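Local coordinates for protein acyl-coenzyme A oxidase 1 (Yarrowia lipolytica, PDB 5Y9D) that oxidises acyl-CoAs to trans-2-enoyl-CoAs with bound FAD, passing the electrons to molecular oxygen to give hydrogen peroxide in peroxisomal fatty acid beta-oxidation, at residues 122-127 / 262-266; 322-326 / 649-655; 506-511 / 615-621. One frame throughout, in Å; residues are numbered along the deposited sequence.

Interaction 1 of 3, residues 122-127 / 262-266; sequences MSTRTR and RDGVD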
loop_
_atom_site.group_PDB
_atom_site.type_symbol
_atom_site.label_atom_id
_atom_site.label_comp_id
_atom_site.label_asym_id
_atom_site.label_seq_id
_atom_site.Cartn_x
_atom_site.Cartn_y
_atom_site.Cartn_z
ATOM N N MET A 122 -5.852 -4.726 -15.359
ATOM C CA MET A 122 -4.567 -5.351 -15.281
ATOM C C MET A 122 -4.575 -6.863 -15.538
ATOM O O MET A 122 -3.592 -7.367 -16.067
ATOM C CB MET A 122 -3.877 -4.955 -13.968
ATOM C CG MET A 122 -3.086 -3.631 -14.128
ATOM S SD MET A 122 -2.635 -2.730 -12.620
ATOM C CE MET A 122 -3.910 -1.468 -12.475
ATOM N N SER A 123 -5.659 -7.588 -15.240
ATOM C CA SER A 123 -5.638 -9.032 -15.426
ATOM C C SER A 123 -5.481 -9.407 -16.936
ATOM O O SER A 123 -4.634 -10.229 -17.295
ATOM C CB SER A 123 -6.868 -9.677 -14.780
ATOM O OG SER A 123 -6.800 -9.662 -13.340
ATOM N N THR A 124 -6.253 -8.773 -17.818
ATOM C CA THR A 124 -6.183 -9.091 -19.255
ATOM C C THR A 124 -4.853 -8.610 -19.828
ATOM O O THR A 124 -4.269 -9.220 -20.725
ATOM C CB THR A 124 -7.273 -8.376 -20.059
ATOM O OG1 THR A 124 -8.570 -8.761 -19.602
ATOM C CG2 THR A 124 -7.124 -8.696 -21.550
ATOM N N ARG A 125 -4.389 -7.482 -19.333
ATOM C CA ARG A 125 -3.144 -6.984 -19.801
ATOM C C ARG A 125 -2.058 -8.038 -19.534
ATOM O O ARG A 125 -1.379 -8.460 -20.439
ATOM C CB ARG A 125 -2.860 -5.641 -19.137
ATOM C CG ARG A 125 -1.670 -4.913 -19.705
ATOM C CD ARG A 125 -0.409 -5.190 -18.891
ATOM N NE ARG A 125 0.739 -4.619 -19.588
ATOM C CZ ARG A 125 1.061 -3.333 -19.582
ATOM N NH1 ARG A 125 0.323 -2.478 -18.913
ATOM N NH2 ARG A 125 2.124 -2.913 -20.262
ATOM N N THR A 126 -1.968 -8.545 -18.310
ATOM C CA THR A 126 -0.958 -9.543 -17.994
ATOM C C THR A 126 -1.150 -10.858 -18.761
ATOM O O THR A 126 -0.162 -11.465 -19.251
ATOM C CB THR A 126 -0.973 -9.837 -16.506
ATOM O OG1 THR A 126 -0.757 -8.623 -15.809
ATOM C CG2 THR A 126 0.117 -10.821 -16.122
ATOM N N ARG A 127 -2.414 -11.294 -18.858
ATOM C CA ARG A 127 -2.714 -12.591 -19.443
ATOM C C ARG A 127 -2.428 -12.602 -20.948
ATOM O O ARG A 127 -2.098 -13.619 -21.536
ATOM C CB ARG A 127 -4.154 -13.013 -19.159
ATOM C CG ARG A 127 -4.428 -14.474 -19.509
ATOM C CD ARG A 127 -5.332 -15.102 -18.486
ATOM N NE ARG A 127 -5.782 -16.429 -18.859
ATOM C CZ ARG A 127 -6.959 -16.957 -18.513
ATOM N NH1 ARG A 127 -7.856 -16.271 -17.788
ATOM N NH2 ARG A 127 -7.248 -18.193 -18.897
ATOM N N ARG A 262 -4.924 -9.349 -9.504
ATOM C CA ARG A 262 -4.770 -9.925 -10.842
ATOM C C ARG A 262 -5.296 -11.335 -10.929
ATOM O O ARG A 262 -4.718 -12.218 -11.604
ATOM C CB ARG A 262 -3.351 -9.788 -11.386
ATOM C CG ARG A 262 -3.142 -8.383 -11.880
ATOM C CD ARG A 262 -1.751 -8.150 -12.413
ATOM N NE ARG A 262 -1.226 -6.844 -12.053
ATOM C CZ ARG A 262 -0.657 -5.976 -12.884
ATOM N NH1 ARG A 262 -0.546 -6.203 -14.180
ATOM N NH2 ARG A 262 -0.179 -4.858 -12.405
ATOM N N ASP A 263 -6.447 -11.496 -10.306
ATOM C CA ASP A 263 -7.048 -12.798 -10.144
ATOM C C ASP A 263 -7.531 -13.432 -11.411
ATOM O O ASP A 263 -7.662 -14.652 -11.461
ATOM C CB ASP A 263 -8.120 -12.775 -9.060
ATOM C CG ASP A 263 -7.512 -13.001 -7.657
ATOM O OD1 ASP A 263 -6.552 -13.790 -7.529
ATOM O OD2 ASP A 263 -7.976 -12.382 -6.682
ATOM N N GLY A 264 -7.715 -12.624 -12.448
ATOM C CA GLY A 264 -8.033 -13.134 -13.770
ATOM C C GLY A 264 -6.887 -13.791 -14.487
ATOM O O GLY A 264 -7.080 -14.287 -15.576
ATOM N N VAL A 265 -5.691 -13.795 -13.898
ATOM C CA VAL A 265 -4.483 -14.371 -14.517
ATOM C C VAL A 265 -4.278 -15.708 -13.866
ATOM O O VAL A 265 -4.287 -15.790 -12.660
ATOM C CB VAL A 265 -3.231 -13.505 -14.279
ATOM C CG1 VAL A 265 -2.000 -14.045 -15.033
ATOM C CG2 VAL A 265 -3.501 -12.073 -14.691
ATOM N N ASP A 266 -4.088 -16.752 -14.673
ATOM C CA ASP A 266 -4.063 -18.123 -14.176
ATOM C C ASP A 266 -2.630 -18.563 -13.980
ATOM O O ASP A 266 -2.053 -19.253 -14.807
ATOM C CB ASP A 266 -4.795 -19.063 -15.135
ATOM C CG ASP A 266 -4.195 -19.062 -16.523
ATOM O OD1 ASP A 266 -3.913 -17.970 -17.079
ATOM O OD2 ASP A 266 -4.002 -20.172 -17.052
#
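R262 lays its guanidinium against the first turn of helix 122-142. CB of M122 sits 3.5 Å above the middle of one face, and on the same side M122 SD rests 3.3 Å from R262 NH2, so a flexible, polarisable side chain pads the charged plane. At the edge of that plane R262 NH1 donates to T126 OG1 (2.9 Å). T126 OG1 itself donates to M122 O, which T126 N reaches from the opposite face; with its hydrogen used there, the hydroxyl can accept from the arginine. A type I turn from R262 to V265 brings G264 N to S123 OG (3.2 Å), and G264, with no side chain, lets its CA pack 3.8 Å from S123 CB. Methyl CG2 of V265 lies 3.4 Å from S123 O. CG of R127 is anti to the backbone N (chi1 -169°), sending the chain toward the turn: R127 NH1 donates to G264 O (3.1 Å), tilted from the guanidinium plane, while D266 OD1 lies over its face, 3.0 Å from R127 NE, a salt bridge of charge alone.

R262 NH2 also binds D456 O, R127 NH1 binds R88 O, and D266 OD2 takes H212 N. The side chain of R262 lies about 6 Å from bound FAD (nearest atoms). The contact joins the N-terminal helical region to the loop between strands 251-255 and 268-272, with helix 84-98 beside R127 and helix 306-334 against M122.

Interaction 2 of 3, residues 322-326 / 649-655; sequences VSKRF and LSDFFIN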
loop_
_atom_site.group_PDB
_atom_site.type_symbol
_atom_site.label_atom_id
_atom_site.label_comp_id
_atom_site.label_asym_id
_atom_site.label_seq_id
_atom_site.Cartn_x
_atom_site.Cartn_y
_atom_site.Cartn_z
ATOM N N VAL A 322 -1.349 4.591 -14.886
ATOM C CA VAL A 322 -2.172 4.309 -13.727
ATOM C C VAL A 322 -2.151 5.465 -12.692
ATOM O O VAL A 322 -3.135 5.729 -12.029
ATOM C CB VAL A 322 -1.716 2.982 -13.098
ATOM C CG1 VAL A 322 -2.341 2.769 -11.707
ATOM C CG2 VAL A 322 -2.036 1.839 -14.059
ATOM N N SER A 323 -1.023 6.142 -12.550
ATOM C CA SER A 323 -0.935 7.308 -11.671
ATOM C C SER A 323 -1.854 8.381 -12.136
ATOM O O SER A 323 -2.537 8.987 -11.349
ATOM C CB SER A 323 0.481 7.858 -11.623
ATOM O OG SER A 323 1.251 7.030 -10.769
ATOM N N LYS A 324 -1.907 8.587 -13.439
ATOM C CA LYS A 324 -2.677 9.686 -13.926
ATOM C C LYS A 324 -4.157 9.389 -13.755
ATOM O O LYS A 324 -4.953 10.321 -13.692
ATOM C CB LYS A 324 -2.330 10.024 -15.356
ATOM C CG LYS A 324 -3.142 9.290 -16.404
ATOM C CD LYS A 324 -2.449 9.410 -17.761
ATOM C CE LYS A 324 -3.217 8.634 -18.788
ATOM N NZ LYS A 324 -2.686 8.916 -20.121
ATOM N N ARG A 325 -4.519 8.112 -13.672
ATOM C CA ARG A 325 -5.902 7.764 -13.509
ATOM C C ARG A 325 -6.330 8.091 -12.090
ATOM O O ARG A 325 -7.355 8.717 -11.862
ATOM C CB ARG A 325 -6.116 6.278 -13.780
ATOM C CG ARG A 325 -7.551 5.811 -13.555
ATOM C CD ARG A 325 -7.722 4.307 -13.761
ATOM N NE ARG A 325 -8.976 3.864 -13.169
ATOM C CZ ARG A 325 -9.192 2.672 -12.631
ATOM N NH1 ARG A 325 -8.249 1.734 -12.611
ATOM N NH2 ARG A 325 -10.364 2.454 -12.052
ATOM N N PHE A 326 -5.524 7.683 -11.123
ATOM C CA PHE A 326 -5.921 7.847 -9.728
ATOM C C PHE A 326 -5.710 9.279 -9.248
ATOM O O PHE A 326 -6.459 9.750 -8.434
ATOM C CB PHE A 326 -5.275 6.776 -8.841
ATOM C CG PHE A 326 -5.844 5.393 -9.079
ATOM C CD1 PHE A 326 -7.113 5.065 -8.618
ATOM C CD2 PHE A 326 -5.131 4.435 -9.790
ATOM C CE1 PHE A 326 -7.656 3.803 -8.827
ATOM C CE2 PHE A 326 -5.677 3.178 -10.025
ATOM C CZ PHE A 326 -6.942 2.855 -9.529
ATOM N N LEU A 649 -8.398 11.248 -20.480
ATOM C CA LEU A 649 -9.218 10.092 -20.083
ATOM C C LEU A 649 -10.740 10.263 -20.124
ATOM O O LEU A 649 -11.288 11.123 -19.460
ATOM C CB LEU A 649 -8.853 9.663 -18.678
ATOM C CG LEU A 649 -7.384 9.270 -18.572
ATOM C CD1 LEU A 649 -7.082 8.727 -17.201
ATOM C CD2 LEU A 649 -7.060 8.251 -19.654
ATOM N N SER A 650 -11.421 9.408 -20.885
ATOM C CA SER A 650 -12.876 9.357 -20.862
ATOM C C SER A 650 -13.308 8.721 -19.548
ATOM O O SER A 650 -12.465 8.265 -18.781
ATOM C CB SER A 650 -13.382 8.538 -22.022
ATOM O OG SER A 650 -13.226 7.146 -21.782
ATOM N N ASP A 651 -14.608 8.686 -19.286
ATOM C CA ASP A 651 -15.112 8.127 -18.024
ATOM C C ASP A 651 -14.927 6.615 -17.954
ATOM O O ASP A 651 -14.839 6.032 -16.857
ATOM C CB ASP A 651 -16.570 8.510 -17.757
ATOM C CG ASP A 651 -16.721 9.964 -17.260
ATOM O OD1 ASP A 651 -15.734 10.611 -16.848
ATOM O OD2 ASP A 651 -17.849 10.468 -17.270
ATOM N N PHE A 652 -14.816 5.980 -19.101
ATOM C CA PHE A 652 -14.551 4.578 -19.120
ATOM C C PHE A 652 -13.196 4.283 -18.424
ATOM O O PHE A 652 -13.099 3.353 -17.621
ATOM C CB PHE A 652 -14.540 4.079 -20.583
ATOM C CG PHE A 652 -14.203 2.623 -20.727
ATOM C CD1 PHE A 652 -12.882 2.198 -20.687
ATOM C CD2 PHE A 652 -15.206 1.674 -20.885
ATOM C CE1 PHE A 652 -12.569 0.858 -20.817
ATOM C CE2 PHE A 652 -14.894 0.337 -21.016
ATOM C CZ PHE A 652 -13.577 -0.078 -21.000
ATOM N N PHE A 653 -12.145 5.036 -18.780
ATOM C CA PHE A 653 -10.814 4.801 -18.180
ATOM C C PHE A 653 -10.712 5.351 -16.767
ATOM O O PHE A 653 -9.872 4.904 -15.996
ATOM C CB PHE A 653 -9.673 5.311 -19.054
ATOM C CG PHE A 653 -9.571 4.598 -20.370
ATOM C CD1 PHE A 653 -8.833 3.443 -20.489
ATOM C CD2 PHE A 653 -10.241 5.075 -21.481
ATOM C CE1 PHE A 653 -8.749 2.766 -21.688
ATOM C CE2 PHE A 653 -10.161 4.412 -22.694
ATOM C CZ PHE A 653 -9.422 3.248 -22.797
ATOM N N ILE A 654 -11.581 6.287 -16.408
ATOM C CA ILE A 654 -11.700 6.663 -15.011
ATOM C C ILE A 654 -12.149 5.442 -14.232
ATOM O O ILE A 654 -11.475 4.998 -13.296
ATOM C CB ILE A 654 -12.683 7.837 -14.829
ATOM C CG1 ILE A 654 -12.074 9.126 -15.409
ATOM C CG2 ILE A 654 -13.017 8.065 -13.366
ATOM C CD1 ILE A 654 -10.696 9.472 -14.870
ATOM N N ASN A 655 -13.275 4.897 -14.675
ATOM C CA ASN A 655 -13.956 3.786 -14.056
ATOM C C ASN A 655 -14.215 4.022 -12.554
ATOM O O ASN A 655 -14.025 3.134 -11.711
ATOM C CB ASN A 655 -13.188 2.501 -14.326
ATOM C CG ASN A 655 -14.045 1.285 -14.134
ATOM O OD1 ASN A 655 -13.556 0.182 -13.887
ATOM N ND2 ASN A 655 -15.342 1.483 -14.219
#
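R325 and I654 bring their backbones closest, 6.1 Å between CA atoms, where helix 306-334 passes the end of the short helix 651-654. The chain leaves that helix at N655 with positive phi, and the carbonyl of I654 becomes the target of a side chain. Arginine suits the task because it is long and carries several donors. With CG anti to the backbone N (chi1 177°) and the chain extended as far as NE, R325 reaches over to helix 651-654 and places I654 O at the edge of its guanidinium, close to its plane. R325 NE gives the shorter bond to I654 O, 2.7 Å at an N-H...O angle of 155°, and R325 NH2 adds a weak one at 3.0 Å. The donor NE stands above the carbonyl plane of I654 instead of lying within it. A positive charge may be mildly favoured at the C-terminal end of this short helix. CB of N655 packs 3.6 Å from R325 NH2, its side chain running beside the arginine in the same direction, while F326 CZ lies over one guanidinium face, toward the rim.

The rest, across L649, is apolar. L649 reaches back with both methyls: CD1 touches R325 CA at 4.0 Å, and CD2 meets K324 CE at the same separation. Leucine fits here because its branched end can meet both the backbone of R325 and the aliphatic stem of K324, the residue before it.

R325 NH1 also holds M119 O, fastening a third segment to the pair. Helix 55-70 packs on L649 and F653, and its E69 accepts from S650 OG; helices 355-391 and 400-437 flank helix 306-334. The contact therefore joins the C-alpha1 region to the C-terminal oxidase region.

Interaction 3 of 3, residues 506-511 / 615-621; sequences QNGQGT and NILTPGD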
loop_
_atom_site.group_PDB
_atom_site.type_symbol
_atom_site.label_atom_id
_atom_site.label_comp_id
_atom_site.label_asym_id
_atom_site.label_seq_id
_atom_site.Cartn_x
_atom_site.Cartn_y
_atom_site.Cartn_z
ATOM N N GLN A 506 28.438 26.774 -1.335
ATOM C CA GLN A 506 27.725 27.520 -0.288
ATOM C C GLN A 506 28.660 27.811 0.896
ATOM O O GLN A 506 29.126 26.881 1.564
ATOM C CB GLN A 506 26.537 26.678 0.215
ATOM C CG GLN A 506 25.163 27.105 -0.288
ATOM C CD GLN A 506 24.682 28.395 0.340
ATOM O OE1 GLN A 506 24.005 29.188 -0.303
ATOM N NE2 GLN A 506 25.051 28.623 1.592
ATOM N N ASN A 507 28.916 29.081 1.189
ATOM C CA ASN A 507 29.697 29.410 2.384
ATOM C C ASN A 507 28.836 29.538 3.656
ATOM O O ASN A 507 29.275 30.090 4.665
ATOM C CB ASN A 507 30.532 30.680 2.158
ATOM C CG ASN A 507 31.876 30.641 2.896
ATOM O OD1 ASN A 507 31.978 30.141 4.028
ATOM N ND2 ASN A 507 32.920 31.167 2.249
ATOM N N GLY A 508 27.613 29.017 3.607
ATOM C CA GLY A 508 26.717 29.010 4.760
ATOM C C GLY A 508 25.852 30.253 4.940
ATOM O O GLY A 508 25.195 30.392 5.969
ATOM N N GLN A 509 25.845 31.145 3.947
ATOM C CA GLN A 509 25.079 32.392 4.019
ATOM C C GLN A 509 23.678 32.294 3.390
ATOM O O GLN A 509 22.984 33.310 3.269
ATOM C CB GLN A 509 25.866 33.536 3.365
ATOM C CG GLN A 509 27.307 33.698 3.869
ATOM C CD GLN A 509 27.444 33.785 5.395
ATOM O OE1 GLN A 509 26.577 34.323 6.093
ATOM N NE2 GLN A 509 28.550 33.262 5.912
ATOM N N GLY A 510 23.262 31.080 3.011
ATOM C CA GLY A 510 21.924 30.832 2.448
ATOM C C GLY A 510 21.869 30.876 0.930
ATOM O O GLY A 510 22.732 31.448 0.280
ATOM N N THR A 511 20.838 30.265 0.365
ATOM C CA THR A 511 20.593 30.304 -1.072
ATOM C C THR A 511 19.374 31.220 -1.304
ATOM O O THR A 511 18.358 31.075 -0.629
ATOM C CB THR A 511 20.331 28.878 -1.622
ATOM O OG1 THR A 511 21.357 27.988 -1.157
ATOM C CG2 THR A 511 20.291 28.863 -3.167
ATOM N N ASN A 615 26.355 19.906 2.155
ATOM C CA ASN A 615 26.616 21.350 2.078
ATOM C C ASN A 615 26.199 21.941 0.713
ATOM O O ASN A 615 27.003 22.565 0.011
ATOM C CB ASN A 615 28.106 21.638 2.364
ATOM C CG ASN A 615 28.395 23.114 2.547
ATOM O OD1 ASN A 615 29.129 23.737 1.765
ATOM N ND2 ASN A 615 27.801 23.688 3.581
ATOM N N ILE A 616 24.943 21.708 0.335
ATOM C CA ILE A 616 24.358 22.265 -0.894
ATOM C C ILE A 616 23.395 23.402 -0.530
ATOM O O ILE A 616 23.350 24.443 -1.191
ATOM C CB ILE A 616 23.615 21.162 -1.688
ATOM C CG1 ILE A 616 24.634 20.182 -2.317
ATOM C CG2 ILE A 616 22.693 21.760 -2.749
ATOM C CD1 ILE A 616 24.145 18.753 -2.466
ATOM N N LEU A 617 22.624 23.157 0.524
ATOM C CA LEU A 617 21.696 24.109 1.094
ATOM C C LEU A 617 22.101 24.352 2.535
ATOM O O LEU A 617 22.761 23.523 3.142
ATOM C CB LEU A 617 20.298 23.510 1.101
ATOM C CG LEU A 617 19.727 23.135 -0.266
ATOM C CD1 LEU A 617 18.407 22.396 -0.081
ATOM C CD2 LEU A 617 19.564 24.369 -1.152
ATOM N N THR A 618 21.675 25.478 3.086
ATOM C CA THR A 618 21.816 25.732 4.519
ATOM C C THR A 618 20.496 25.425 5.206
ATOM O O THR A 618 19.456 25.421 4.556
ATOM C CB THR A 618 22.159 27.209 4.792
ATOM O OG1 THR A 618 21.009 28.027 4.557
ATOM C CG2 THR A 618 23.258 27.667 3.885
ATOM N N PRO A 619 20.528 25.178 6.529
ATOM C CA PRO A 619 19.288 25.120 7.319
ATOM C C PRO A 619 18.276 26.223 6.994
ATOM O O PRO A 619 17.116 25.926 6.739
ATOM C CB PRO A 619 19.802 25.245 8.749
ATOM C CG PRO A 619 21.115 24.520 8.710
ATOM C CD PRO A 619 21.696 24.757 7.330
ATOM N N GLY A 620 18.720 27.473 6.960
ATOM C CA GLY A 620 17.847 28.598 6.592
ATOM C C GLY A 620 17.244 28.583 5.185
ATOM O O GLY A 620 16.365 29.390 4.868
ATOM N N ASP A 621 17.726 27.688 4.330
ATOM C CA ASP A 621 17.114 27.463 3.024
ATOM C C ASP A 621 15.904 26.542 3.105
ATOM O O ASP A 621 15.056 26.608 2.254
ATOM C CB ASP A 621 18.121 26.860 2.056
ATOM C CG ASP A 621 19.310 27.756 1.825
ATOM O OD1 ASP A 621 19.158 28.988 1.968
ATOM O OD2 ASP A 621 20.396 27.224 1.493
#
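The carboxylate of D621 is the flat group between the two segments: T511 OG1 and T618 N approach its OD2 from opposite faces, and T511 N reaches OD1 on the syn side, somewhat out of the plane. The motif is a capping box at the start of helix 619-637, in which T618 is the N-cap. T618 OG1 accepts a weak bond from D621 N, and D621 OD2 in return takes T618 N at 2.7 Å, almost straight at 174°. Threonine suits the cap because its hydroxyl, on a short side chain, can accept from the amide of D621, and aspartate suits the first turn because its carboxylate can fold back to the N-cap amide; its negative charge would also be favoured at the positive end of the helix.

The same carboxylate anchors the loop 506-511. T511 N meets D621 OD1 at 2.7 Å in a nearly linear bond (177°), while T511 OG1 binds D621 OD2 at 2.9 Å. One threonine therefore uses both backbone and side-chain donors on one carboxylate, its OG1 turned to the side of its own backbone N by a chi1 of -49°. G510 CA comes within 3.4 Å of D621 OD1, and the positive phi of both G508 and G510 favours glycine.

Methyl CG2 of T618 points into the curve of the loop, 3.5 Å from G510 N, and meets the side chain of Q506, which crosses the threonine at about a right angle. The other end of the contact follows a Schellman motif with N615 as its C-prime residue, closing the helix just before this segment. Helix 519-544 backs T511 and I616, while L617 leans on helices 608-613 and 513-516. From this buried side of the loop, L617 CD2 approaches T511 OG1 to 4.0 Å.

Overall arrangement
From the N terminus, interaction 1 closes first, across 134 residues that include most of the beta-rich middle region, and ties the N-terminal helices to a loop of that region near the FAD site. Interaction 2 opens afterwards on helix 306-334 and closes late in the chain, at 649-655, joining the C-alpha1 region to the terminal oxidase region. Interaction 3 begins and ends within that long, helix-rich span, securing a loop to the start of helix 619-637. Interactions 1 and 2 touch, where M122 CE packs on V322 CG2; interaction 3 stands apart, about 51 Å from interaction 1 between centres, across the centre of the chain.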